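Local coordinates for lipoprotein (Bacillus anthracis, PDB 4JG9) that is of unknown function but is an all-beta putative lipoprotein, probably tethered by a lipid to the cell membrane and possibly lipid-binding, at residues S80-N85 / M147-S152; E89-F94 / T140-L145; L104-L109 / L157-N162. One frame throughout, in Å; residues are numbered along the deposited sequence.

Interaction 1. Residues S80-N85 / M147-S152; sequences SPIIAN and MSLPSS
Asn85 has CG anti to its carbonyl carbon (chi1 -61°), and a chi2 of -54° then turns ND2 to Pro150 O, while Ile82 holds CG2 anti to its backbone N, where that methyl faces Leu149 CD2. Together these residues fasten two irregular loops, one leading from strand 75-78 into 88-94, the other from 142-147 into 153-161, in a fold of two antiparallel sheets. The backbone supplies one bond: Asn85 N donates to Leu149 O at 2.8 Å, approaching nearly along the C=O axis. Asn85 sits in the left-handed backbone region (phi 65°), which asparagine tolerates better than most residues with a side chain. Its ND2 adds a weak, bent bond to Pro150 O at 3.0 Å. Next to it, Ala84 is small enough to lie close to the second loop, its CB 3.5 Å from Ser151 C, and its CA also makes a CH...O contact with Leu149 O. Deeper in, the aliphatic ends of Ile82 and Leu149 meet, CG2 to CD2 at 3.8 Å, and both reach Ile171 of strand 164-173. Ser151 OG bonds to Lys110 NZ and to Thr37 O of the second subunit. A water bridges the loops, donating to Ile83 O at 2.5 Å and accepting from Leu149 N at 3.0 Å.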
loop_
_atom_site.group_PDB
_atom_site.type_symbol
_atom_site.label_atom_id
_atom_site.label_comp_id
_atom_site.label_asym_id
_atom_site.label_seq_id
_atom_site.Cartn_x
_atom_site.Cartn_y
_atom_site.Cartn_z
ATOM N N SER A 80 20.947 5.277 -11.321
ATOM C CA SER A 80 21.402 3.970 -10.901
ATOM C C SER A 80 20.508 2.911 -11.542
ATOM O O SER A 80 19.314 3.137 -11.728
ATOM C CB SER A 80 21.340 3.884 -9.379
ATOM O OG SER A 80 21.768 2.615 -8.930
ATOM N N PRO A 81 21.083 1.752 -11.894
ATOM C CA PRO A 81 20.251 0.727 -12.542
ATOM C C PRO A 81 19.204 0.158 -11.582
ATOM O O PRO A 81 19.494 -0.139 -10.415
ATOM C CB PRO A 81 21.261 -0.352 -12.958
ATOM C CG PRO A 81 22.457 -0.129 -12.087
ATOM C CD PRO A 81 22.489 1.337 -11.737
ATOM N N ILE A 82 17.974 0.064 -12.075
ATOM C CA ILE A 82 16.870 -0.468 -11.286
ATOM C C ILE A 82 16.507 -1.870 -11.754
ATOM O O ILE A 82 16.073 -2.077 -12.888
ATOM C CB ILE A 82 15.667 0.465 -11.374
ATOM C CG1 ILE A 82 15.999 1.773 -10.653
ATOM C CG2 ILE A 82 14.434 -0.174 -10.784
ATOM C CD1 ILE A 82 15.278 2.964 -11.207
ATOM N N ILE A 83 16.685 -2.835 -10.866
ATOM C CA ILE A 83 16.447 -4.227 -11.213
ATOM C C ILE A 83 15.158 -4.669 -10.539
ATOM O O ILE A 83 15.032 -4.545 -9.323
ATOM C CB ILE A 83 17.612 -5.121 -10.731
ATOM C CG1 ILE A 83 18.964 -4.530 -11.143
ATOM C CG2 ILE A 83 17.483 -6.504 -11.301
ATOM C CD1 ILE A 83 19.154 -4.458 -12.607
ATOM N N ALA A 84 14.214 -5.196 -11.314
ATOM C CA ALA A 84 12.929 -5.593 -10.743
ATOM C C ALA A 84 13.153 -6.594 -9.625
ATOM O O ALA A 84 14.030 -7.460 -9.732
ATOM C CB ALA A 84 11.997 -6.162 -11.801
ATOM N N ASN A 85 12.401 -6.421 -8.537
ATOM C CA ASN A 85 12.456 -7.321 -7.384
ATOM C C ASN A 85 13.788 -7.335 -6.646
ATOM O O ASN A 85 14.160 -8.327 -6.026
ATOM C CB ASN A 85 12.029 -8.733 -7.795
ATOM C CG ASN A 85 10.599 -8.765 -8.320
ATOM O OD1 ASN A 85 9.659 -8.314 -7.645
ATOM N ND2 ASN A 85 10.436 -9.253 -9.542
HETATM N N MSE A 147 14.128 1.432 -2.820
HETATM C CA MSE A 147 12.981 1.183 -3.682
HETATM C C MSE A 147 13.005 -0.206 -4.270
HETATM O O MSE A 147 14.061 -0.833 -4.360
HETATM C CB MSE A 147 12.967 2.183 -4.837
HETATM C CG MSE A 147 13.077 3.630 -4.417
HETATM SE SE MSE A 147 12.923 4.867 -5.931
HETATM C CE MSE A 147 14.588 4.570 -6.713
ATOM N N SER A 148 11.838 -0.663 -4.712
ATOM C CA SER A 148 11.730 -1.915 -5.436
ATOM C C SER A 148 10.511 -1.870 -6.356
ATOM O O SER A 148 9.445 -1.429 -5.937
ATOM C CB SER A 148 11.626 -3.086 -4.453
ATOM O OG SER A 148 11.723 -4.331 -5.134
ATOM N N LEU A 149 10.685 -2.295 -7.606
ATOM C CA LEU A 149 9.588 -2.418 -8.569
ATOM C C LEU A 149 9.323 -3.892 -8.853
ATOM O O LEU A 149 10.263 -4.674 -9.030
ATOM C CB LEU A 149 9.915 -1.710 -9.885
ATOM C CG LEU A 149 9.750 -0.188 -9.995
ATOM C CD1 LEU A 149 8.446 0.222 -9.328
ATOM C CD2 LEU A 149 10.937 0.552 -9.412
ATOM N N PRO A 150 8.042 -4.283 -8.891
ATOM C CA PRO A 150 7.661 -5.696 -8.998
ATOM C C PRO A 150 7.963 -6.366 -10.333
ATOM O O PRO A 150 8.068 -7.589 -10.355
ATOM C CB PRO A 150 6.144 -5.677 -8.758
ATOM C CG PRO A 150 5.717 -4.284 -9.068
ATOM C CD PRO A 150 6.877 -3.398 -8.713
ATOM N N SER A 151 8.100 -5.616 -11.421
ATOM C CA SER A 151 8.385 -6.263 -12.700
ATOM C C SER A 151 9.116 -5.315 -13.626
ATOM O O SER A 151 9.071 -4.103 -13.433
ATOM C CB SER A 151 7.102 -6.772 -13.367
ATOM O OG SER A 151 6.325 -5.701 -13.876
ATOM N N SER A 152 9.786 -5.874 -14.632
ATOM C CA SER A 152 10.590 -5.080 -15.550
ATOM C C SER A 152 9.732 -4.373 -16.591
ATOM O O SER A 152 8.741 -4.924 -17.071
ATOM C CB SER A 152 11.616 -5.956 -16.256
ATOM O OG SER A 152 10.983 -6.825 -17.177
HETATM O O HOH W 1 13.583 -2.815 -8.200
#

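Interaction 2. Residues E89-F94 / T140-L145; sequences EIMWYF and TNELPL
Phe94 and Leu145 bury the largest areas here, one against Leu143 and Thr140, the other against Trp92, at opposite ends of an antiparallel strand pair. The pair forms one margin of a five-stranded sheet, strand 142-147 being outermost within the chain. Leu145 pairs with Ile90 through two backbone bonds, Ile90 N to Leu145 O at 2.7 Å and Leu145 N to Ile90 O at 3.0 Å. Its CG is anti to its carbonyl carbon (chi1 -61°), and CD1 lies over one face of the Trp92 indole, 3.6 Å from the centroid of the five-membered ring in a CH-pi contact. A branched aliphatic tip suits this place, since a methyl can point its hydrogens at the ring's pi face; the two side chains cross at about a right angle. Phe94 closes the other end: Phe94 N donates almost straight to Asn141 O (178° at the hydrogen), and the ring reaches across to Leu143, whose CB lies at its edge near the plane. Thr140 offers its methyl CG2 to the same corner of the ring, while Thr140 OG1 turns to Asp137 N. On the other face, with Tyr93, Glu142 and Pro144, the bent chain of Met91, here selenomethionine, folds over the neighbouring strand. Pro144 is a non-hydrogen-bonded partner of Met91, so its lack of an N-H costs the pairing nothing. Met91 SE lies 3.7 Å from Pro144 N and 4.2 Å from Pro144 CD.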
loop_
_atom_site.group_PDB
_atom_site.type_symbol
_atom_site.label_atom_id
_atom_site.label_comp_id
_atom_site.label_asym_id
_atom_site.label_seq_id
_atom_site.Cartn_x
_atom_site.Cartn_y
_atom_site.Cartn_z
ATOM N N GLU A 89 19.000 0.967 -2.672
ATOM C CA GLU A 89 19.003 2.265 -2.020
ATOM C C GLU A 89 19.463 3.286 -3.051
ATOM O O GLU A 89 20.584 3.206 -3.560
ATOM C CB GLU A 89 19.916 2.267 -0.796
ATOM C CG GLU A 89 19.884 3.571 -0.001
ATOM C CD GLU A 89 20.831 3.567 1.196
ATOM O OE1 GLU A 89 22.063 3.481 0.987
ATOM O OE2 GLU A 89 20.342 3.647 2.346
ATOM N N ILE A 90 18.599 4.237 -3.379
ATOM C CA ILE A 90 18.967 5.214 -4.386
ATOM C C ILE A 90 18.895 6.624 -3.836
ATOM O O ILE A 90 17.921 7.017 -3.198
ATOM C CB ILE A 90 18.091 5.075 -5.643
ATOM C CG1 ILE A 90 18.331 3.689 -6.248
ATOM C CG2 ILE A 90 18.438 6.165 -6.658
ATOM C CD1 ILE A 90 17.552 3.369 -7.494
HETATM N N MSE A 91 19.959 7.378 -4.061
HETATM C CA MSE A 91 20.000 8.730 -3.562
HETATM C C MSE A 91 19.079 9.653 -4.366
HETATM O O MSE A 91 19.120 9.685 -5.604
HETATM C CB MSE A 91 21.442 9.231 -3.516
HETATM C CG MSE A 91 22.093 9.025 -2.130
HETATM SE SE MSE A 91 21.491 10.453 -0.929
HETATM C CE MSE A 91 21.470 11.764 -2.362
ATOM N N TRP A 92 18.219 10.374 -3.655
ATOM C CA TRP A 92 17.343 11.346 -4.292
ATOM C C TRP A 92 17.857 12.756 -4.039
ATOM O O TRP A 92 18.452 13.026 -2.989
ATOM C CB TRP A 92 15.913 11.191 -3.801
ATOM C CG TRP A 92 15.209 10.083 -4.494
ATOM C CD1 TRP A 92 15.495 8.746 -4.406
ATOM C CD2 TRP A 92 14.095 10.198 -5.385
ATOM N NE1 TRP A 92 14.635 8.023 -5.198
ATOM C CE2 TRP A 92 13.759 8.886 -5.805
ATOM C CE3 TRP A 92 13.347 11.276 -5.870
ATOM C CZ2 TRP A 92 12.706 8.625 -6.685
ATOM C CZ3 TRP A 92 12.296 11.013 -6.751
ATOM C CH2 TRP A 92 11.988 9.696 -7.145
ATOM N N TYR A 93 17.638 13.641 -5.010
ATOM C CA TYR A 93 18.169 14.998 -4.948
ATOM C C TYR A 93 17.072 16.033 -5.145
ATOM O O TYR A 93 16.311 15.969 -6.126
ATOM C CB TYR A 93 19.250 15.189 -6.019
ATOM C CG TYR A 93 20.452 14.292 -5.856
ATOM C CD1 TYR A 93 20.459 13.006 -6.381
ATOM C CD2 TYR A 93 21.592 14.735 -5.196
ATOM C CE1 TYR A 93 21.572 12.179 -6.245
ATOM C CE2 TYR A 93 22.705 13.918 -5.051
ATOM C CZ TYR A 93 22.691 12.643 -5.581
ATOM O OH TYR A 93 23.790 11.820 -5.444
ATOM N N PHE A 94 17.020 17.001 -4.230
ATOM C CA PHE A 94 16.002 18.046 -4.259
ATOM C C PHE A 94 16.594 19.337 -4.781
ATOM O O PHE A 94 17.062 20.172 -4.007
ATOM C CB PHE A 94 15.392 18.220 -2.867
ATOM C CG PHE A 94 14.925 16.929 -2.276
ATOM C CD1 PHE A 94 13.799 16.299 -2.773
ATOM C CD2 PHE A 94 15.636 16.321 -1.260
ATOM C CE1 PHE A 94 13.382 15.101 -2.257
ATOM C CE2 PHE A 94 15.223 15.123 -0.739
ATOM C CZ PHE A 94 14.095 14.511 -1.237
ATOM N N THR A 140 16.757 20.199 2.705
ATOM C CA THR A 140 17.105 18.780 2.720
ATOM C C THR A 140 18.160 18.409 1.681
ATOM O O THR A 140 19.109 17.696 1.972
ATOM C CB THR A 140 15.868 17.898 2.492
ATOM O OG1 THR A 140 14.889 18.184 3.489
ATOM C CG2 THR A 140 16.236 16.441 2.580
ATOM N N ASN A 141 17.981 18.908 0.469
ATOM C CA ASN A 141 18.940 18.695 -0.600
ATOM C C ASN A 141 19.015 17.264 -1.109
ATOM O O ASN A 141 18.779 17.009 -2.278
ATOM C CB ASN A 141 20.315 19.207 -0.191
ATOM C CG ASN A 141 20.335 20.703 0.000
ATOM O OD1 ASN A 141 19.463 21.414 -0.490
ATOM N ND2 ASN A 141 21.331 21.191 0.718
ATOM N N GLU A 142 19.348 16.329 -0.230
ATOM C CA GLU A 142 19.450 14.932 -0.634
ATOM C C GLU A 142 18.941 13.949 0.415
ATOM O O GLU A 142 18.978 14.216 1.605
ATOM C CB GLU A 142 20.874 14.588 -1.073
ATOM C CG GLU A 142 21.855 14.383 0.060
ATOM C CD GLU A 142 23.251 14.074 -0.432
ATOM O OE1 GLU A 142 23.652 14.613 -1.478
ATOM O OE2 GLU A 142 23.952 13.294 0.239
ATOM N N LEU A 143 18.475 12.800 -0.052
ATOM C CA LEU A 143 17.862 11.786 0.800
ATOM C C LEU A 143 17.914 10.402 0.148
ATOM O O LEU A 143 17.494 10.223 -0.991
ATOM C CB LEU A 143 16.404 12.174 1.117
ATOM C CG LEU A 143 15.637 11.263 2.098
ATOM C CD1 LEU A 143 16.161 11.411 3.512
ATOM C CD2 LEU A 143 14.134 11.500 2.054
ATOM N N PRO A 144 18.422 9.407 0.880
ATOM C CA PRO A 144 18.481 8.036 0.364
ATOM C C PRO A 144 17.160 7.312 0.535
ATOM O O PRO A 144 16.584 7.353 1.607
ATOM C CB PRO A 144 19.557 7.372 1.222
ATOM C CG PRO A 144 19.760 8.259 2.391
ATOM C CD PRO A 144 18.939 9.508 2.250
ATOM N N LEU A 145 16.674 6.705 -0.540
ATOM C CA LEU A 145 15.425 5.966 -0.514
ATOM C C LEU A 145 15.634 4.566 -1.068
ATOM O O LEU A 145 16.222 4.383 -2.145
ATOM C CB LEU A 145 14.376 6.679 -1.364
ATOM C CG LEU A 145 14.002 8.089 -0.914
ATOM C CD1 LEU A 145 12.979 8.691 -1.874
ATOM C CD2 LEU A 145 13.468 8.051 0.501
HETATM O O HOH W 2 17.261 22.020 -2.161
#

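Interaction 3. Residues L104-L109 / L157-N162; sequences LSIIAL and LNIYVN
Asn158 and Ile107 meet through both backbone and side chain in this antiparallel pair. With chi1 at -55°, CG of Asn158 lies beside its own backbone N, and both nitrogens reach one acceptor: Asn158 ND2 and Asn158 N each stand 3.0 Å from Ile107 O, approaching from opposite faces of the carbonyl plane. Asparagine thus satisfies a buried carbonyl twice, while its OD1 accepts from Gln168 NE2. Leu109 lays CD1 against the amide, 3.5 Å from Asn158 ND2. On the same face Tyr160 has CG anti to its carbonyl carbon, and the ring slants toward the diagonal neighbour Ile107, whose CD1 comes within 3.9 Å of Tyr160 CE2. Ser105, directly opposite Tyr160, is small enough to leave the ring its place; the two CB atoms are 4.0 Å apart, and Ser105 OG bonds to Thr131 OG1. The other face is wholly aliphatic. Leu104 has CG anti to the backbone N (chi1 178°); its CD1 touches two branches, 3.6 Å from Ile159 CG2 and 3.9 Å from Val161 CG2. Farther along, Ile106 CG2 meets Leu157 CG, the side chains crossing at a slant. This aliphatic face lies against Trp92 of strand 88-94 and Leu145 of strand 142-147, whereas the Tyr160 face meets Phe44 and Phe45; strands 131-136 and 164-173 flank the pair within its own sheet.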
loop_
_atom_site.group_PDB
_atom_site.type_symbol
_atom_site.label_atom_id
_atom_site.label_comp_id
_atom_site.label_asym_id
_atom_site.label_seq_id
_atom_site.Cartn_x
_atom_site.Cartn_y
_atom_site.Cartn_z
ATOM N N LEU A 104 7.288 13.151 1.849
ATOM C CA LEU A 104 7.387 12.863 0.420
ATOM C C LEU A 104 6.673 11.566 0.081
ATOM O O LEU A 104 6.907 10.536 0.724
ATOM C CB LEU A 104 8.857 12.763 0.002
ATOM C CG LEU A 104 9.165 12.429 -1.453
ATOM C CD1 LEU A 104 8.955 13.641 -2.335
ATOM C CD2 LEU A 104 10.592 11.937 -1.563
ATOM N N SER A 105 5.797 11.619 -0.918
ATOM C CA SER A 105 5.115 10.417 -1.396
ATOM C C SER A 105 5.491 10.076 -2.836
ATOM O O SER A 105 5.660 10.956 -3.688
ATOM C CB SER A 105 3.587 10.560 -1.302
ATOM O OG SER A 105 3.155 10.933 -0.005
ATOM N N ILE A 106 5.623 8.784 -3.097
ATOM C CA ILE A 106 5.842 8.311 -4.443
ATOM C C ILE A 106 4.826 7.232 -4.767
ATOM O O ILE A 106 4.765 6.208 -4.094
ATOM C CB ILE A 106 7.233 7.722 -4.629
ATOM C CG1 ILE A 106 8.291 8.806 -4.450
ATOM C CG2 ILE A 106 7.356 7.120 -6.025
ATOM C CD1 ILE A 106 9.667 8.245 -4.272
ATOM N N ILE A 107 4.033 7.469 -5.804
ATOM C CA ILE A 107 3.031 6.516 -6.253
ATOM C C ILE A 107 3.361 6.093 -7.677
ATOM O O ILE A 107 3.342 6.922 -8.587
ATOM C CB ILE A 107 1.644 7.153 -6.248
ATOM C CG1 ILE A 107 1.300 7.665 -4.840
ATOM C CG2 ILE A 107 0.603 6.173 -6.763
ATOM C CD1 ILE A 107 -0.125 8.171 -4.711
ATOM N N ALA A 108 3.627 4.805 -7.875
ATOM C CA ALA A 108 4.108 4.299 -9.160
ATOM C C ALA A 108 3.036 3.541 -9.931
ATOM O O ALA A 108 2.155 2.885 -9.341
ATOM C CB ALA A 108 5.318 3.407 -8.949
ATOM N N LEU A 109 3.088 3.659 -11.249
ATOM C CA LEU A 109 2.250 2.836 -12.119
ATOM C C LEU A 109 3.056 2.335 -13.293
ATOM O O LEU A 109 3.816 3.085 -13.917
ATOM C CB LEU A 109 1.040 3.611 -12.636
ATOM C CG LEU A 109 -0.002 3.923 -11.562
ATOM C CD1 LEU A 109 0.091 5.379 -11.135
ATOM C CD2 LEU A 109 -1.403 3.557 -12.041
ATOM N N LEU A 157 6.750 7.543 -12.099
ATOM C CA LEU A 157 6.829 7.851 -10.682
ATOM C C LEU A 157 6.123 9.172 -10.388
ATOM O O LEU A 157 6.626 10.233 -10.751
ATOM C CB LEU A 157 8.291 7.949 -10.273
ATOM C CG LEU A 157 8.985 6.695 -9.749
ATOM C CD1 LEU A 157 8.656 5.493 -10.579
ATOM C CD2 LEU A 157 10.493 6.924 -9.735
ATOM N N ASN A 158 4.960 9.110 -9.743
ATOM C CA ASN A 158 4.222 10.328 -9.389
ATOM C C ASN A 158 4.617 10.808 -8.005
ATOM O O ASN A 158 4.556 10.052 -7.043
ATOM C CB ASN A 158 2.719 10.091 -9.455
ATOM C CG ASN A 158 2.285 9.561 -10.792
ATOM O OD1 ASN A 158 2.234 10.305 -11.775
ATOM N ND2 ASN A 158 1.983 8.256 -10.849
ATOM N N ILE A 159 5.052 12.059 -7.913
ATOM C CA ILE A 159 5.665 12.555 -6.689
ATOM C C ILE A 159 4.797 13.630 -6.038
ATOM O O ILE A 159 4.329 14.561 -6.704
ATOM C CB ILE A 159 7.088 13.099 -6.959
ATOM C CG1 ILE A 159 7.988 12.005 -7.539
ATOM C CG2 ILE A 159 7.712 13.678 -5.702
ATOM C CD1 ILE A 159 8.938 12.548 -8.583
ATOM N N TYR A 160 4.573 13.477 -4.737
ATOM C CA TYR A 160 3.749 14.396 -3.961
ATOM C C TYR A 160 4.558 14.867 -2.773
ATOM O O TYR A 160 5.417 14.146 -2.268
ATOM C CB TYR A 160 2.462 13.704 -3.474
ATOM C CG TYR A 160 1.634 13.142 -4.605
ATOM C CD1 TYR A 160 0.462 13.772 -5.018
ATOM C CD2 TYR A 160 2.028 11.977 -5.267
ATOM C CE1 TYR A 160 -0.294 13.263 -6.070
ATOM C CE2 TYR A 160 1.279 11.464 -6.327
ATOM C CZ TYR A 160 0.124 12.109 -6.717
ATOM O OH TYR A 160 -0.609 11.591 -7.757
ATOM N N VAL A 161 4.318 16.101 -2.361
ATOM C CA VAL A 161 4.871 16.608 -1.127
ATOM C C VAL A 161 3.736 17.196 -0.334
ATOM O O VAL A 161 2.946 18.005 -0.863
ATOM C CB VAL A 161 5.954 17.677 -1.371
ATOM C CG1 VAL A 161 6.368 18.343 -0.055
ATOM C CG2 VAL A 161 7.132 17.062 -2.101
ATOM N N ASN A 162 3.648 16.775 0.924
ATOM C CA ASN A 162 2.565 17.214 1.789
ATOM C C ASN A 162 1.221 16.931 1.123
ATOM O O ASN A 162 0.285 17.726 1.237
ATOM C CB ASN A 162 2.706 18.699 2.134
ATOM C CG ASN A 162 1.973 19.063 3.407
ATOM O OD1 ASN A 162 1.725 18.200 4.255
ATOM N ND2 ASN A 162 1.625 20.340 3.556
#

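Interactions 2 and 3 lie in different antiparallel sheets that pack face to face, their centres about 14 Å apart: Trp92 and Leu145 of interaction 2 touch Leu104, Ile106 and Leu157 of interaction 3. Interaction 1, with its centre about 17 Å from that of interaction 2 and 16 Å from that of interaction 3, joins loops at the ends of these strands; Met147 and Ile82 pack on Ile90. Along the chain interaction 2 is nested within the loop closed by interaction 1, while the segments of interaction 3 alternate with those of both others. The chain thus crosses between sheets three times (88-94 to 102-110, 131-136 to 142-147, 142-147 to 153-161), knitting both into one core.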